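Local structure of flavodoxin (6OHK) at residues 83-87 / 116-120; 12-18 / 55-59. The protein binds flavin mononucleotide and transfers electrons, probably serving as an electron donor to several redox enzymes. The protein carries 1 engineered substitution. All blocks are in the same frame, centred on the assembly; numbering follows the deposited sequence.

Contact 1. Residues 83-87 / 116-120; sequences KVVGL and GKVVG
Val84 and Val85 pair in parallel with Lys117 and Val118, with the CA atoms of Val85 and Val118 4.8 Å apart, in the beta-alpha-beta unit of the flavodoxin-like fold that leads from strand 84-90 through helix 103-113 to the short strand 117-118. Lys117 bonds through its backbone to the residues flanking Val84: its N donates to Lys83 O, and its O accepts from Val85 N at 2.9 Å. Val85 then does the same around Val118, its O receiving the N of Val119. The next rung is opened by a water, which accepts from Leu87 N and donates to Val119 O at 2.7 Å. Leu87 also bonds through its backbone to Leu143 of strand 139-145. This handover is consistent with long-chain flavodoxins, whose last strand is interrupted by an insertion.

On the face that carries Val84 and Lys117, CG1 of Val84 sits against both methyls of Val119, with CG2 of Val119 at 3.7 Å. Phe169 and Lys170 cover Val84 from the C-terminal tail. Lys117 packs only its root here, and its extended chain carries NZ away to a salt bridge with Glu168.

The face of Val85 and Val118 lies under helix 103-113, where both valines touch Val111. The side chains of Leu87 and Val118 cross at about a right angle, with CD1 of Leu87 4.1 Å from CG1 of Val118, and both meet Tyr108. The side chain of Lys83 leads away from residues 116-120, along Leu52, and its NZ bonds the carbonyls of Glu47 and Phe49. Back at Val119, chi1 of -63° places CG2 between the backbone N and the carbonyl carbon, 3.6 Å from Val85 O, the oxygen that already accepts the N-H of Val119.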
loop_
_atom_site.group_PDB
_atom_site.type_symbol
_atom_site.label_atom_id
_atom_site.label_comp_id
_atom_site.label_asym_id
_atom_site.label_seq_id
_atom_site.Cartn_x
_atom_site.Cartn_y
_atom_site.Cartn_z
ATOM N N LYS A 83 1.838 12.413 -8.944
ATOM C CA LYS A 83 1.024 11.535 -8.124
ATOM C C LYS A 83 1.631 11.356 -6.756
ATOM O O LYS A 83 2.847 11.389 -6.575
ATOM C CB LYS A 83 0.797 10.192 -8.802
ATOM C CG LYS A 83 0.152 10.301 -10.182
ATOM C CD LYS A 83 -0.306 8.909 -10.625
ATOM C CE LYS A 83 -0.779 8.865 -12.077
ATOM N NZ LYS A 83 -1.904 9.810 -12.332
ATOM N N VAL A 84 0.752 11.160 -5.779
ATOM C CA VAL A 84 1.107 10.973 -4.388
ATOM C C VAL A 84 0.541 9.625 -3.970
ATOM O O VAL A 84 -0.672 9.398 -4.080
ATOM C CB VAL A 84 0.512 12.096 -3.531
ATOM C CG1 VAL A 84 0.917 11.914 -2.085
ATOM C CG2 VAL A 84 0.966 13.458 -4.051
ATOM N N VAL A 85 1.409 8.718 -3.522
ATOM C CA VAL A 85 1.049 7.313 -3.353
ATOM C C VAL A 85 1.391 6.845 -1.952
ATOM O O VAL A 85 2.537 7.017 -1.500
ATOM C CB VAL A 85 1.809 6.468 -4.373
ATOM C CG1 VAL A 85 1.389 5.023 -4.307
ATOM C CG2 VAL A 85 1.632 7.024 -5.776
ATOM N N GLY A 86 0.433 6.216 -1.291
ATOM C CA GLY A 86 0.689 5.449 -0.081
ATOM C C GLY A 86 0.594 3.964 -0.375
ATOM O O GLY A 86 -0.288 3.536 -1.124
ATOM N N LEU A 87 1.498 3.185 0.215
ATOM C CA LEU A 87 1.577 1.744 0.038
ATOM C C LEU A 87 1.199 1.047 1.328
ATOM O O LEU A 87 1.654 1.455 2.411
ATOM C CB LEU A 87 3.007 1.371 -0.336
ATOM C CG LEU A 87 3.565 2.074 -1.542
ATOM C CD1 LEU A 87 5.043 1.692 -1.705
ATOM C CD2 LEU A 87 2.795 1.751 -2.809
ATOM N N GLY A 116 6.729 9.520 -9.308
ATOM C CA GLY A 116 5.788 9.761 -8.233
ATOM C C GLY A 116 6.467 9.962 -6.908
ATOM O O GLY A 116 7.673 9.749 -6.746
ATOM N N LYS A 117 5.665 10.341 -5.936
ATOM C CA LYS A 117 6.104 10.519 -4.565
ATOM C C LYS A 117 5.416 9.478 -3.696
ATOM O O LYS A 117 4.191 9.392 -3.734
ATOM C CB LYS A 117 5.643 11.932 -4.144
ATOM C CG LYS A 117 6.114 12.419 -2.829
ATOM C CD LYS A 117 5.635 13.849 -2.558
ATOM C CE LYS A 117 6.447 14.368 -1.363
ATOM N NZ LYS A 117 6.166 15.784 -1.029
ATOM N N VAL A 118 6.165 8.755 -2.871
ATOM C CA VAL A 118 5.604 7.811 -1.912
ATOM C C VAL A 118 5.607 8.471 -0.550
ATOM O O VAL A 118 6.646 8.989 -0.101
ATOM C CB VAL A 118 6.386 6.486 -1.884
ATOM C CG1 VAL A 118 5.825 5.570 -0.803
ATOM C CG2 VAL A 118 6.292 5.849 -3.256
ATOM N N VAL A 119 4.470 8.483 0.102
ATOM C CA VAL A 119 4.288 9.119 1.393
ATOM C C VAL A 119 3.853 8.082 2.423
ATOM O O VAL A 119 3.473 6.970 2.072
ATOM C CB VAL A 119 3.263 10.270 1.291
ATOM C CG1 VAL A 119 3.772 11.369 0.352
ATOM C CG2 VAL A 119 1.914 9.762 0.799
ATOM N N GLY A 120 3.892 8.448 3.701
ATOM C CA GLY A 120 3.456 7.527 4.725
ATOM C C GLY A 120 4.443 6.431 5.067
ATOM O O GLY A 120 4.041 5.291 5.297
HETATM O O HOH W 1 3.746 4.312 1.514
#

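Contact 2. Residues 12-18 / 55-59; sequences ATLTGTT and VTPTY. Engineered in segment 12-18: Gly16 (natural residue Lys). With FMN (flavin mononucleotide), chain B.
Tyr59 OH lies 3.5 Å from Leu14 CB, and both segments reach the FMN phosphate at this point. The hydroxyl donates to FMN O2P at 2.6 Å, with the oxygen at the edge of the ring and in its plane. Leu14 N and Thr15 N bring two more N-H groups to O2P. Each of the other two terminal oxygens also receives three bonds: O1P from Thr13 OG1, Thr18 N and Thr18 OG1, and O3P from Thr15 OG1, Thr17 N and Thr17 OG1. Within these segments the phosphate charge is therefore met by N-H and hydroxyl groups, and the start of helix 17-28 probably adds to the stabilisation. A water donates to both Thr15 OG1 and Tyr59 OH.

FMN O2' lies over one face of the Tyr59 ring, and CE1 of Tyr59 approaches C8 of the flavin to 3.6 Å. Leu14 CD2 comes obliquely to the ring, 3.8 Å from Tyr59 CZ. The backbone of Thr58 holds O2' twice, N donating to it and O accepting from it.

Residues 13-18, the threonine-rich phosphate-binding loop of flavodoxins, join the end of strand 7-11 to the first turn of helix 17-28. Gly16, an engineered residue, donates its N-H to Thr13 OG1, an ST motif that orients the hydroxyl facing O1P.

Behind the loop, Pro57 CD is 3.2 Å from Ala12 O and also touches Thr18 OG1. With chi1 of -62°, Thr18 turns OG1 to the phosphate and CG2 to Val55, where Val55 CG1 lies 3.5 Å from Thr18 CG2. Ala12 N makes a weak hydrogen bond to Val55 O, which also accepts from Trp68 NE1. Farther out, Thr56 OG1 donates to Pro57 O at 2.8 Å, in the carbonyl plane on a lone pair.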
loop_
_atom_site.group_PDB
_atom_site.type_symbol
_atom_site.label_atom_id
_atom_site.label_comp_id
_atom_site.label_asym_id
_atom_site.label_seq_id
_atom_site.Cartn_x
_atom_site.Cartn_y
_atom_site.Cartn_z
ATOM N N ALA A 12 -5.296 -6.217 -4.107
ATOM C CA ALA A 12 -5.475 -7.595 -4.516
ATOM C C ALA A 12 -5.620 -8.425 -3.262
ATOM O O ALA A 12 -5.179 -8.028 -2.193
ATOM C CB ALA A 12 -4.276 -8.083 -5.324
ATOM N N THR A 13 -6.192 -9.616 -3.412
ATOM C CA THR A 13 -6.354 -10.530 -2.272
ATOM C C THR A 13 -6.374 -11.962 -2.758
ATOM O O THR A 13 -6.907 -12.234 -3.834
ATOM C CB THR A 13 -7.635 -10.220 -1.485
ATOM O OG1 THR A 13 -7.676 -10.994 -0.284
ATOM C CG2 THR A 13 -8.882 -10.531 -2.286
ATOM N N LEU A 14 -5.772 -12.878 -1.988
ATOM C CA LEU A 14 -5.979 -14.305 -2.240
ATOM C C LEU A 14 -7.064 -14.872 -1.340
ATOM O O LEU A 14 -8.037 -15.457 -1.837
ATOM C CB LEU A 14 -4.684 -15.083 -2.057
ATOM C CG LEU A 14 -4.804 -16.588 -2.319
ATOM C CD1 LEU A 14 -5.127 -16.899 -3.773
ATOM C CD2 LEU A 14 -3.531 -17.297 -1.857
ATOM N N THR A 15 -6.921 -14.719 -0.029
ATOM C CA THR A 15 -7.852 -15.325 0.907
ATOM C C THR A 15 -8.765 -14.360 1.632
ATOM O O THR A 15 -9.505 -14.796 2.536
ATOM C CB THR A 15 -7.121 -16.259 1.873
ATOM O OG1 THR A 15 -5.987 -15.624 2.475
ATOM C CG2 THR A 15 -6.641 -17.516 1.170
ATOM N N GLY A 16 -8.793 -13.088 1.255
ATOM C CA GLY A 16 -9.786 -12.160 1.740
ATOM C C GLY A 16 -9.348 -11.228 2.827
ATOM O O GLY A 16 -10.072 -10.267 3.112
ATOM N N THR A 17 -8.190 -11.425 3.430
ATOM C CA THR A 17 -7.810 -10.566 4.548
ATOM C C THR A 17 -7.693 -9.124 4.089
ATOM O O THR A 17 -8.123 -8.190 4.782
ATOM C CB THR A 17 -6.464 -11.016 5.127
ATOM O OG1 THR A 17 -6.463 -12.426 5.358
ATOM C CG2 THR A 17 -6.183 -10.304 6.430
ATOM N N THR A 18 -7.101 -8.920 2.919
ATOM C CA THR A 18 -6.888 -7.575 2.406
ATOM C C THR A 18 -8.207 -6.837 2.208
ATOM O O THR A 18 -8.240 -5.601 2.350
ATOM C CB THR A 18 -6.069 -7.649 1.112
ATOM O OG1 THR A 18 -4.797 -8.218 1.377
ATOM C CG2 THR A 18 -5.802 -6.281 0.576
ATOM N N VAL A 55 -2.459 -1.459 -2.247
ATOM C CA VAL A 55 -2.505 -2.425 -1.147
ATOM C C VAL A 55 -2.220 -3.818 -1.685
ATOM O O VAL A 55 -2.839 -4.259 -2.655
ATOM C CB VAL A 55 -3.893 -2.412 -0.484
ATOM C CG1 VAL A 55 -3.891 -3.308 0.746
ATOM C CG2 VAL A 55 -4.368 -1.001 -0.173
ATOM N N THR A 56 -1.309 -4.531 -1.043
ATOM C CA THR A 56 -1.073 -5.927 -1.411
ATOM C C THR A 56 -0.686 -6.778 -0.210
ATOM O O THR A 56 0.116 -6.346 0.615
ATOM C CB THR A 56 0.001 -6.059 -2.510
ATOM O OG1 THR A 56 0.062 -7.419 -2.972
ATOM C CG2 THR A 56 1.385 -5.604 -2.031
ATOM N N PRO A 57 -1.199 -8.002 -0.123
ATOM C CA PRO A 57 -0.555 -9.019 0.707
ATOM C C PRO A 57 0.726 -9.496 0.050
ATOM O O PRO A 57 1.031 -9.201 -1.094
ATOM C CB PRO A 57 -1.609 -10.119 0.756
ATOM C CG PRO A 57 -2.258 -10.045 -0.621
ATOM C CD PRO A 57 -2.304 -8.559 -0.932
ATOM N N THR A 58 1.496 -10.275 0.786
ATOM C CA THR A 58 2.785 -10.780 0.325
ATOM C C THR A 58 2.701 -12.291 0.183
ATOM O O THR A 58 2.164 -12.982 1.056
ATOM C CB THR A 58 3.838 -10.464 1.361
ATOM O OG1 THR A 58 3.647 -9.136 1.851
ATOM C CG2 THR A 58 5.241 -10.722 0.866
ATOM N N TYR A 59 3.280 -12.784 -0.904
ATOM C CA TYR A 59 3.340 -14.210 -1.186
ATOM C C TYR A 59 4.683 -14.490 -1.841
ATOM O O TYR A 59 5.425 -13.584 -2.220
ATOM C CB TYR A 59 2.189 -14.636 -2.111
ATOM C CG TYR A 59 0.859 -14.671 -1.393
ATOM C CD1 TYR A 59 0.566 -15.706 -0.529
ATOM C CD2 TYR A 59 -0.060 -13.626 -1.488
ATOM C CE1 TYR A 59 -0.601 -15.727 0.170
ATOM C CE2 TYR A 59 -1.234 -13.660 -0.797
ATOM C CZ TYR A 59 -1.508 -14.710 0.025
ATOM O OH TYR A 59 -2.650 -14.827 0.782
HETATM N N1 FMN B . 3.687 -12.706 4.477
HETATM C C2 FMN B . 4.866 -11.946 4.411
HETATM O O2 FMN B . 5.020 -10.986 5.090
HETATM N N3 FMN B . 5.898 -12.394 3.516
HETATM C C4 FMN B . 5.827 -13.506 2.720
HETATM O O4 FMN B . 6.767 -13.768 1.999
HETATM C C4A FMN B . 4.632 -14.269 2.821
HETATM N N5 FMN B . 4.504 -15.418 2.044
HETATM C C5A FMN B . 3.312 -16.169 2.245
HETATM C C6 FMN B . 3.194 -17.407 1.586
HETATM C C7 FMN B . 2.047 -18.160 1.736
HETATM C C7M FMN B . 2.014 -19.447 0.897
HETATM C C8 FMN B . 1.054 -17.754 2.616
HETATM C C8M FMN B . -0.202 -18.593 2.721
HETATM C C9 FMN B . 1.173 -16.533 3.276
HETATM C C9A FMN B . 2.302 -15.770 3.111
HETATM N N10 FMN B . 2.410 -14.500 3.808
HETATM C C10 FMN B . 3.601 -13.816 3.682
HETATM C "C1'" FMN B . 1.347 -14.037 4.698
HETATM C "C2'" FMN B . 0.170 -13.405 3.895
HETATM O "O2'" FMN B . 0.586 -12.302 3.110
HETATM C "C3'" FMN B . -0.885 -12.893 4.892
HETATM O "O3'" FMN B . -1.464 -14.027 5.507
HETATM C "C4'" FMN B . -1.978 -11.989 4.325
HETATM O "O4'" FMN B . -2.758 -11.501 5.411
HETATM C "C5'" FMN B . -2.883 -12.698 3.325
HETATM O "O5'" FMN B . -3.725 -11.719 2.739
HETATM P P FMN B . -4.970 -12.163 1.824
HETATM O O1P FMN B . -5.598 -10.845 1.434
HETATM O O2P FMN B . -4.507 -12.953 0.648
HETATM O O3P FMN B . -5.898 -13.004 2.710
HETATM O O HOH W 2 -3.527 -16.805 2.455
#

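Overall arrangement
Contact 2 closes before contact 1 opens along the chain, so the two follow in series, on opposite sides of the chain's centre. Their centres are 20 Å apart and their nearest atoms about 6 Å, without touching. They share one sheet: strand 51-59, which supplies residues 55-59, is hydrogen-bonded to strand 84-90, which begins within 83-87. Contact 2 lies where strands 7-11 and 51-59 end, at the C-terminal ends of the parallel strands, and there binds the phosphate. Contact 1 joins the beginning of strand 84-90 to strand 117-118, with its Leu87 side chain about 14 Å from FMN. The same sheet thus carries structural packing at one end and the cofactor site at the other.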